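PDB 6XJ9: agarase from Pseudoalteromonas fuliginea, which probably hydrolyses glycosidic linkages in agarose, the galactan of red algal cell walls, as a member of glycoside hydrolase family 50. Local coordinates for residues 448-456 against 487-495. Sequence-based numbering, arbitrary orientation.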
loop_
_atom_site.group_PDB
_atom_site.type_symbol
_atom_site.label_atom_id
_atom_site.label_comp_id
_atom_site.label_asym_id
_atom_site.label_seq_id
_atom_site.Cartn_x
_atom_site.Cartn_y
_atom_site.Cartn_z
ATOM N N PRO A 448 -8.402 23.697 14.268
ATOM C CA PRO A 448 -7.570 24.231 15.351
ATOM C C PRO A 448 -6.095 24.114 14.962
ATOM O O PRO A 448 -5.743 23.306 14.098
ATOM C CB PRO A 448 -7.859 23.304 16.548
ATOM C CG PRO A 448 -9.172 22.638 16.199
ATOM C CD PRO A 448 -9.174 22.515 14.691
ATOM N N TYR A 449 -5.255 24.937 15.597
ATOM C CA TYR A 449 -3.867 25.066 15.185
ATOM C C TYR A 449 -2.991 25.297 16.412
ATOM O O TYR A 449 -3.469 25.737 17.449
ATOM C CB TYR A 449 -3.707 26.172 14.141
ATOM C CG TYR A 449 -3.980 27.565 14.656
ATOM C CD1 TYR A 449 -5.258 28.104 14.594
ATOM C CD2 TYR A 449 -2.974 28.342 15.216
ATOM C CE1 TYR A 449 -5.518 29.383 15.066
ATOM C CE2 TYR A 449 -3.225 29.621 15.703
ATOM C CZ TYR A 449 -4.505 30.142 15.624
ATOM O OH TYR A 449 -4.775 31.407 16.085
ATOM N N PHE A 450 -1.709 24.943 16.282
ATOM C CA PHE A 450 -0.710 25.171 17.311
ATOM C C PHE A 450 0.106 26.384 16.879
ATOM O O PHE A 450 0.420 26.499 15.698
ATOM C CB PHE A 450 0.132 23.901 17.475
ATOM C CG PHE A 450 -0.602 22.787 18.185
ATOM C CD1 PHE A 450 -1.642 22.100 17.567
ATOM C CD2 PHE A 450 -0.306 22.474 19.504
ATOM C CE1 PHE A 450 -2.339 21.102 18.239
ATOM C CE2 PHE A 450 -1.001 21.473 20.171
ATOM C CZ PHE A 450 -2.009 20.789 19.534
ATOM N N ALA A 451 0.396 27.292 17.823
ATOM C CA ALA A 451 1.229 28.455 17.555
ATOM C C ALA A 451 2.613 28.260 18.178
ATOM O O ALA A 451 2.836 27.328 18.951
ATOM C CB ALA A 451 0.556 29.708 18.072
ATOM N N ASN A 452 3.535 29.160 17.833
ATOM C CA ASN A 452 4.922 29.032 18.239
ATOM C C ASN A 452 5.578 30.407 18.296
ATOM O O ASN A 452 5.173 31.326 17.592
ATOM C CB ASN A 452 5.698 28.141 17.268
ATOM C CG ASN A 452 5.962 28.815 15.940
ATOM O OD1 ASN A 452 5.120 28.792 15.035
ATOM N ND2 ASN A 452 7.117 29.440 15.822
ATOM N N GLY A 453 6.606 30.511 19.137
ATOM C CA GLY A 453 7.585 31.585 19.070
ATOM C C GLY A 453 8.983 31.074 19.418
ATOM O O GLY A 453 9.113 30.008 20.019
ATOM N N TRP A 454 10.005 31.817 18.966
ATOM C CA TRP A 454 11.399 31.610 19.319
ATOM C C TRP A 454 11.839 32.775 20.194
ATOM O O TRP A 454 11.654 33.923 19.801
ATOM C CB TRP A 454 12.288 31.622 18.067
ATOM C CG TRP A 454 11.963 30.636 16.993
ATOM C CD1 TRP A 454 11.240 30.861 15.855
ATOM C CD2 TRP A 454 12.403 29.269 16.932
ATOM N NE1 TRP A 454 11.174 29.720 15.102
ATOM C CE2 TRP A 454 11.873 28.724 15.740
ATOM C CE3 TRP A 454 13.171 28.453 17.774
ATOM C CZ2 TRP A 454 12.111 27.403 15.362
ATOM C CZ3 TRP A 454 13.399 27.148 17.401
ATOM C CH2 TRP A 454 12.868 26.628 16.214
ATOM N N ILE A 455 12.467 32.484 21.338
ATOM C CA ILE A 455 13.068 33.538 22.141
ATOM C C ILE A 455 14.501 33.776 21.662
ATOM O O ILE A 455 15.385 32.929 21.830
ATOM C CB ILE A 455 12.976 33.257 23.653
ATOM C CG1 ILE A 455 11.513 33.099 24.085
ATOM C CG2 ILE A 455 13.658 34.371 24.427
ATOM C CD1 ILE A 455 11.342 32.703 25.539
ATOM N N ILE A 456 14.689 34.944 21.044
ATOM C CA ILE A 456 15.934 35.344 20.415
ATOM C C ILE A 456 16.252 36.744 20.918
ATOM O O ILE A 456 15.340 37.533 21.146
ATOM C CB ILE A 456 15.791 35.328 18.878
ATOM C CG1 ILE A 456 15.523 33.928 18.322
ATOM C CG2 ILE A 456 16.965 36.003 18.191
ATOM C CD1 ILE A 456 16.596 32.902 18.605
ATOM N N THR A 487 8.670 38.216 22.882
ATOM C CA THR A 487 8.361 37.095 22.004
ATOM C C THR A 487 6.904 36.671 22.199
ATOM O O THR A 487 6.159 36.480 21.237
ATOM C CB THR A 487 9.315 35.920 22.262
ATOM O OG1 THR A 487 10.636 36.418 22.068
ATOM C CG2 THR A 487 9.071 34.727 21.361
ATOM N N VAL A 488 6.486 36.503 23.456
ATOM C CA VAL A 488 5.165 35.927 23.677
ATOM C C VAL A 488 4.098 36.938 23.257
ATOM O O VAL A 488 3.047 36.561 22.731
ATOM C CB VAL A 488 4.983 35.407 25.116
ATOM C CG1 VAL A 488 3.533 34.997 25.380
ATOM C CG2 VAL A 488 5.910 34.227 25.380
ATOM N N SER A 489 4.398 38.223 23.475
ATOM C CA SER A 489 3.546 39.318 23.032
ATOM C C SER A 489 3.284 39.256 21.526
ATOM O O SER A 489 2.160 39.461 21.080
ATOM C CB SER A 489 4.132 40.652 23.425
ATOM O OG SER A 489 3.187 41.673 23.145
ATOM N N VAL A 490 4.324 38.968 20.738
ATOM C CA VAL A 490 4.158 38.870 19.297
ATOM C C VAL A 490 3.194 37.731 18.972
ATOM O O VAL A 490 2.312 37.886 18.136
ATOM C CB VAL A 490 5.500 38.689 18.559
ATOM C CG1 VAL A 490 5.280 38.240 17.123
ATOM C CG2 VAL A 490 6.330 39.961 18.575
ATOM N N VAL A 491 3.394 36.575 19.611
ATOM C CA VAL A 491 2.495 35.448 19.410
ATOM C C VAL A 491 1.064 35.880 19.727
ATOM O O VAL A 491 0.152 35.579 18.963
ATOM C CB VAL A 491 2.918 34.216 20.238
ATOM C CG1 VAL A 491 1.957 33.053 20.053
ATOM C CG2 VAL A 491 4.332 33.786 19.891
ATOM N N ALA A 492 0.880 36.585 20.853
ATOM C CA ALA A 492 -0.451 37.000 21.289
ATOM C C ALA A 492 -1.154 37.818 20.205
ATOM O O ALA A 492 -2.350 37.677 20.009
ATOM C CB ALA A 492 -0.362 37.791 22.578
ATOM N N LYS A 493 -0.401 38.666 19.500
ATOM C CA LYS A 493 -0.983 39.505 18.463
ATOM C C LYS A 493 -1.305 38.704 17.202
ATOM O O LYS A 493 -2.120 39.138 16.394
ATOM C CB LYS A 493 -0.060 40.688 18.164
ATOM C CG LYS A 493 -0.144 41.807 19.188
ATOM C CD LYS A 493 1.111 42.633 19.256
ATOM C CE LYS A 493 1.131 43.530 20.474
ATOM N NZ LYS A 493 0.007 44.492 20.448
ATOM N N GLU A 494 -0.677 37.533 17.030
ATOM C CA GLU A 494 -0.982 36.703 15.875
ATOM C C GLU A 494 -2.228 35.877 16.149
ATOM O O GLU A 494 -2.997 35.628 15.229
ATOM C CB GLU A 494 0.127 35.692 15.579
ATOM C CG GLU A 494 1.470 36.322 15.287
ATOM C CD GLU A 494 2.533 35.273 15.047
ATOM O OE1 GLU A 494 2.717 34.394 15.921
ATOM O OE2 GLU A 494 3.147 35.322 13.991
ATOM N N VAL A 495 -2.395 35.450 17.411
ATOM C CA VAL A 495 -3.413 34.482 17.794
ATOM C C VAL A 495 -4.719 35.226 18.088
ATOM O O VAL A 495 -5.801 34.687 17.862
ATOM C CB VAL A 495 -2.961 33.604 18.983
ATOM C CG1 VAL A 495 -4.133 32.899 19.654
ATOM C CG2 VAL A 495 -1.899 32.579 18.578
HETATM O O HOH W 1 2.846 31.860 16.059
HETATM O O HOH W 2 5.709 34.546 16.614
HETATM O O HOH W 3 12.604 36.593 19.998
#
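T487 lies against the extended chain at W454 and I455, just past strand 449-453. T487 CB sits 3.9 Å from W454 O. With chi1 at -57°, OG1 lies beside the backbone N, which leaves CG2 anti to it and directed at the W454 carbonyl. T487 CG2 packs 3.1 Å from W454 O and also touches I455 CG1, the two side chains crossing at about a right angle. T487 OG1 bonds to R483 O one turn earlier and accepts from a water, 2.9 Å away, that also donates to W454 O and takes the N-H of I456. Threonine suits the place because its methyl packs on the W454 peptide and I455 while its hydroxyl meets polar partners; a valine here would probably leave this water without one of its three protein partners.

Strand 449-453 runs parallel to strand 501-506, and the chain passes from one to the other through a long excursion and helix 478-495, a beta-alpha-beta crossover consistent with the TIM-barrel catalytic domain of family 50 agarases. Segment 487-495 runs nearly antiparallel to the strand, at 149°. Small residues permit an axis separation of 8.2 Å: V491 CG2 comes within 4.0 Å of G453 CA, and a beta carbon on G453 would probably be too tight, about 3 Å from V491 CG2 and T487 CG2. Next along, A451 CB meets V495 CG2 at 3.8 Å, and that methyl also lies at the edge of the Y449 ring. On the more open flank, a water 3.1 Å from E494 OE1 donates to it and weakly to N452 O, linking two groups that would both be acceptors with the carboxylate ionised.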